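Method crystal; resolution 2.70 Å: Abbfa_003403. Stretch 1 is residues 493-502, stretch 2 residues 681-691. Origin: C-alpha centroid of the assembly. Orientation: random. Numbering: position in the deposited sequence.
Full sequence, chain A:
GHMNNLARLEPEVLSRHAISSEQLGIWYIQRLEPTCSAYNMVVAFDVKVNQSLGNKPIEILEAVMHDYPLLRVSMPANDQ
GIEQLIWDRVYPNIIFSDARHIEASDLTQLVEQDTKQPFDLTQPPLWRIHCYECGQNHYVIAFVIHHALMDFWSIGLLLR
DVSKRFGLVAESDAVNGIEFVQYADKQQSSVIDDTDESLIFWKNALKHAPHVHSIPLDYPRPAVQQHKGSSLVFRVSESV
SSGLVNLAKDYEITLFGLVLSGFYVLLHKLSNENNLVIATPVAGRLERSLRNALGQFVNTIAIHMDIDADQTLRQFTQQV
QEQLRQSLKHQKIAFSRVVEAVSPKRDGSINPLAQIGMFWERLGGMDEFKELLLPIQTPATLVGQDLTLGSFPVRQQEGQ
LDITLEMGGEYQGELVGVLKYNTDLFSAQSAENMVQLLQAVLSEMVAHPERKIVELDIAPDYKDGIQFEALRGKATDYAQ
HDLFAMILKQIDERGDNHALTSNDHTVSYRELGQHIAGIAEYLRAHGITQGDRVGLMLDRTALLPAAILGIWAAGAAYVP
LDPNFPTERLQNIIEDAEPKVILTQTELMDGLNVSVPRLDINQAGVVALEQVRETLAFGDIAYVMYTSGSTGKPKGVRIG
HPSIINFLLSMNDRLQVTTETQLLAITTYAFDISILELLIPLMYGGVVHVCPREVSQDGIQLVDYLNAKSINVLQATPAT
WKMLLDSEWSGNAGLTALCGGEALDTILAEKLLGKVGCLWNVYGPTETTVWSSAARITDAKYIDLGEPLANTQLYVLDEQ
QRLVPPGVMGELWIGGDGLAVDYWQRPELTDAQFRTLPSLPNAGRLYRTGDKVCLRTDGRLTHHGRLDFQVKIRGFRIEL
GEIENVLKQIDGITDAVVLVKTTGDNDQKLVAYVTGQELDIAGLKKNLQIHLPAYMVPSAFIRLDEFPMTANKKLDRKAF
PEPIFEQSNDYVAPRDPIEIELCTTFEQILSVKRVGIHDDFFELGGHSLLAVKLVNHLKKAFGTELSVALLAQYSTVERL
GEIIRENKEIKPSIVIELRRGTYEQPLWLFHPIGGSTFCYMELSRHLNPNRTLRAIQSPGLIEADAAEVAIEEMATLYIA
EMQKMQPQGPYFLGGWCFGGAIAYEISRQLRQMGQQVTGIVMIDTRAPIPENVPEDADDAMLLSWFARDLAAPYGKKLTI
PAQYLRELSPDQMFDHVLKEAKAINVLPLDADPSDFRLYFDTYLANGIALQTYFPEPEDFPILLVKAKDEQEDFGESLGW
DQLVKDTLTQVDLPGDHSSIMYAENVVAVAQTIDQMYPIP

Stretch 1, residues 493-502: ERGDNHALTS
Stretch 2, residues 681-691: PLMYGGVVHVC

Two strands, 498-501 and 687-690, run parallel, their axes 11° apart and 4.7 Å at closest approach; the contact buries 525 Å² in all. Stretch 1 opens with the end of a helix. R494 (chi1 to chi3 all m, chi4 158°) brings NE to 3.1 Å from G685 O. G685, at phi/psi 103/2, suits glycine twice over: a CB would be jammed against the preceding carbonyl and would lie 3.0 Å from R494 CD. G495 (55/-108) leaves the helix with positive phi, and a type II' turn from R494 to N497, closed by N497 N to R494 O at 3.1 Å, leads into the strand. H498 (m) sets CB 4.0 Å from V687 CG2. A499, at -129/-46, points its CB away from stretch 2, yet its O accepts V688 N at 2.8 Å (165°). A499 and L500 are buried, and apolar side chains suit them: A499 CB lies 4.2 Å and L500 CD2 4.5 Å from L682 CD2. L500 (-131/133; m, t) pairs with V688 (-98/116; t), CA-CA 5.0 Å; both side chains share one sheet face, where L500 CD2 meets V688 CB at 3.6 Å. T501 N donates to V688 O (3.0 Å, 163°). T501 (-114/115, m) and H689 (-89/105, m), CA-CA 4.7 Å, occupy the other face, with T501 CB 3.6 Å from H689 ND1. A weak bond, V690 N to T501 O (3.0 Å, 133°), is the last between the two stretches.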

# COMPACT_ATOMS: atom_id res chain seq x y z
N GLU A 493 22.60 41.34 38.00
CA GLU A 493 22.75 42.22 36.84
C GLU A 493 21.43 42.76 36.31
O GLU A 493 21.31 43.96 36.04
CB GLU A 493 23.48 41.48 35.71
CG GLU A 493 24.95 41.24 35.98
CD GLU A 493 25.64 40.53 34.84
OE1 GLU A 493 24.96 40.17 33.85
OE2 GLU A 493 26.87 40.32 34.93
N ARG A 494 20.44 41.89 36.15
CA ARG A 494 19.17 42.29 35.56
C ARG A 494 18.33 43.19 36.48
O ARG A 494 17.44 43.89 36.01
CB ARG A 494 18.36 41.06 35.15
CG ARG A 494 19.00 40.26 34.01
CD ARG A 494 19.10 41.10 32.75
NE ARG A 494 17.78 41.42 32.22
CZ ARG A 494 17.52 42.46 31.42
NH1 ARG A 494 18.50 43.28 31.05
NH2 ARG A 494 16.28 42.66 31.00
N GLY A 495 18.62 43.15 37.78
CA GLY A 495 18.00 44.05 38.74
C GLY A 495 16.48 44.06 38.78
O GLY A 495 15.86 43.09 39.25
N ASP A 496 15.88 45.14 38.29
CA ASP A 496 14.43 45.33 38.38
C ASP A 496 13.69 45.00 37.08
O ASP A 496 12.47 45.14 36.99
CB ASP A 496 14.13 46.76 38.83
CG ASP A 496 14.37 46.95 40.33
OD1 ASP A 496 14.16 45.98 41.09
OD2 ASP A 496 14.78 48.06 40.74
N ASN A 497 14.43 44.54 36.07
CA ASN A 497 13.82 44.02 34.85
C ASN A 497 12.94 42.82 35.12
O ASN A 497 13.09 42.13 36.14
CB ASN A 497 14.90 43.64 33.84
CG ASN A 497 15.44 44.82 33.08
OD1 ASN A 497 16.63 45.13 33.17
ND2 ASN A 497 14.58 45.48 32.30
N HIS A 498 12.02 42.56 34.19
CA HIS A 498 11.08 41.44 34.31
C HIS A 498 11.78 40.09 34.24
O HIS A 498 12.74 39.90 33.49
CB HIS A 498 10.02 41.51 33.22
CG HIS A 498 9.26 42.80 33.17
ND1 HIS A 498 8.84 43.45 34.31
CD2 HIS A 498 8.83 43.54 32.13
CE1 HIS A 498 8.19 44.55 33.97
NE2 HIS A 498 8.17 44.63 32.65
N ALA A 499 11.28 39.14 35.02
CA ALA A 499 11.79 37.78 35.03
C ALA A 499 10.65 36.77 34.85
O ALA A 499 10.76 35.83 34.06
CB ALA A 499 12.53 37.51 36.33
N LEU A 500 9.55 36.96 35.57
CA LEU A 500 8.42 36.04 35.53
C LEU A 500 7.07 36.75 35.32
O LEU A 500 6.78 37.74 35.99
CB LEU A 500 8.38 35.21 36.81
CG LEU A 500 9.65 34.38 37.07
CD1 LEU A 500 9.69 33.89 38.51
CD2 LEU A 500 9.73 33.21 36.12
N THR A 501 6.26 36.24 34.39
CA THR A 501 4.91 36.77 34.19
C THR A 501 3.85 35.75 34.56
O THR A 501 3.72 34.71 33.91
CB THR A 501 4.67 37.20 32.74
OG1 THR A 501 5.54 38.28 32.42
CG2 THR A 501 3.22 37.66 32.59
N SER A 502 3.08 36.06 35.59
CA SER A 502 2.08 35.14 36.10
C SER A 502 0.92 34.98 35.13
O SER A 502 0.30 35.96 34.73
CB SER A 502 1.58 35.62 37.47
OG SER A 502 1.06 34.56 38.25
N PRO A 681 15.56 30.85 30.19
CA PRO A 681 15.74 32.28 29.96
C PRO A 681 16.32 32.96 31.19
O PRO A 681 17.00 33.97 31.07
CB PRO A 681 14.32 32.80 29.67
CG PRO A 681 13.50 31.57 29.42
CD PRO A 681 14.13 30.49 30.25
N LEU A 682 16.06 32.39 32.37
CA LEU A 682 16.58 32.97 33.61
C LEU A 682 18.11 32.91 33.65
O LEU A 682 18.74 33.78 34.24
CB LEU A 682 16.00 32.25 34.82
CG LEU A 682 14.50 32.33 34.99
CD1 LEU A 682 14.11 31.51 36.21
CD2 LEU A 682 14.04 33.77 35.14
N MET A 683 18.70 31.89 33.03
CA MET A 683 20.15 31.83 32.90
C MET A 683 20.74 32.99 32.07
O MET A 683 21.94 33.27 32.15
CB MET A 683 20.57 30.49 32.26
CG MET A 683 20.39 29.26 33.14
SD MET A 683 20.39 27.69 32.21
CE MET A 683 21.86 27.84 31.21
N TYR A 684 19.91 33.68 31.28
CA TYR A 684 20.47 34.67 30.37
C TYR A 684 19.84 36.07 30.44
O TYR A 684 20.28 36.98 29.73
CB TYR A 684 20.41 34.12 28.93
CG TYR A 684 21.29 32.90 28.78
CD1 TYR A 684 22.67 33.03 28.67
CD2 TYR A 684 20.75 31.61 28.78
CE1 TYR A 684 23.50 31.94 28.56
CE2 TYR A 684 21.59 30.49 28.66
CZ TYR A 684 22.96 30.68 28.55
OH TYR A 684 23.81 29.61 28.44
N GLY A 685 18.85 36.24 31.31
CA GLY A 685 18.29 37.56 31.57
C GLY A 685 16.95 37.83 30.90
O GLY A 685 16.40 38.93 31.01
N GLY A 686 16.44 36.82 30.20
CA GLY A 686 15.15 36.91 29.53
C GLY A 686 13.95 36.72 30.44
O GLY A 686 14.08 36.73 31.66
N VAL A 687 12.78 36.55 29.84
CA VAL A 687 11.52 36.44 30.58
C VAL A 687 10.83 35.08 30.44
O VAL A 687 10.67 34.55 29.33
CB VAL A 687 10.53 37.53 30.13
CG1 VAL A 687 9.19 37.34 30.81
CG2 VAL A 687 11.10 38.91 30.41
N VAL A 688 10.42 34.51 31.56
CA VAL A 688 9.57 33.32 31.53
C VAL A 688 8.10 33.71 31.71
O VAL A 688 7.73 34.25 32.76
CB VAL A 688 9.95 32.29 32.63
CG1 VAL A 688 8.89 31.19 32.71
CG2 VAL A 688 11.33 31.69 32.37
N HIS A 689 7.29 33.46 30.70
CA HIS A 689 5.85 33.61 30.84
C HIS A 689 5.26 32.28 31.33
O HIS A 689 5.18 31.31 30.57
CB HIS A 689 5.21 34.03 29.52
CG HIS A 689 5.69 35.37 29.04
ND1 HIS A 689 4.95 36.52 29.20
CD2 HIS A 689 6.84 35.74 28.43
CE1 HIS A 689 5.62 37.54 28.70
NE2 HIS A 689 6.78 37.10 28.23
N VAL A 690 4.89 32.23 32.60
CA VAL A 690 4.25 31.03 33.13
C VAL A 690 2.79 31.02 32.70
O VAL A 690 1.97 31.81 33.17
CB VAL A 690 4.36 30.94 34.65
CG1 VAL A 690 3.71 29.67 35.14
CG2 VAL A 690 5.81 30.96 35.07
N CYS A 691 2.47 30.11 31.78
CA CYS A 691 1.15 30.05 31.18
C CYS A 691 0.16 29.29 32.04
O CYS A 691 0.37 28.11 32.33
CB CYS A 691 1.23 29.40 29.80
SG CYS A 691 -0.33 29.43 28.92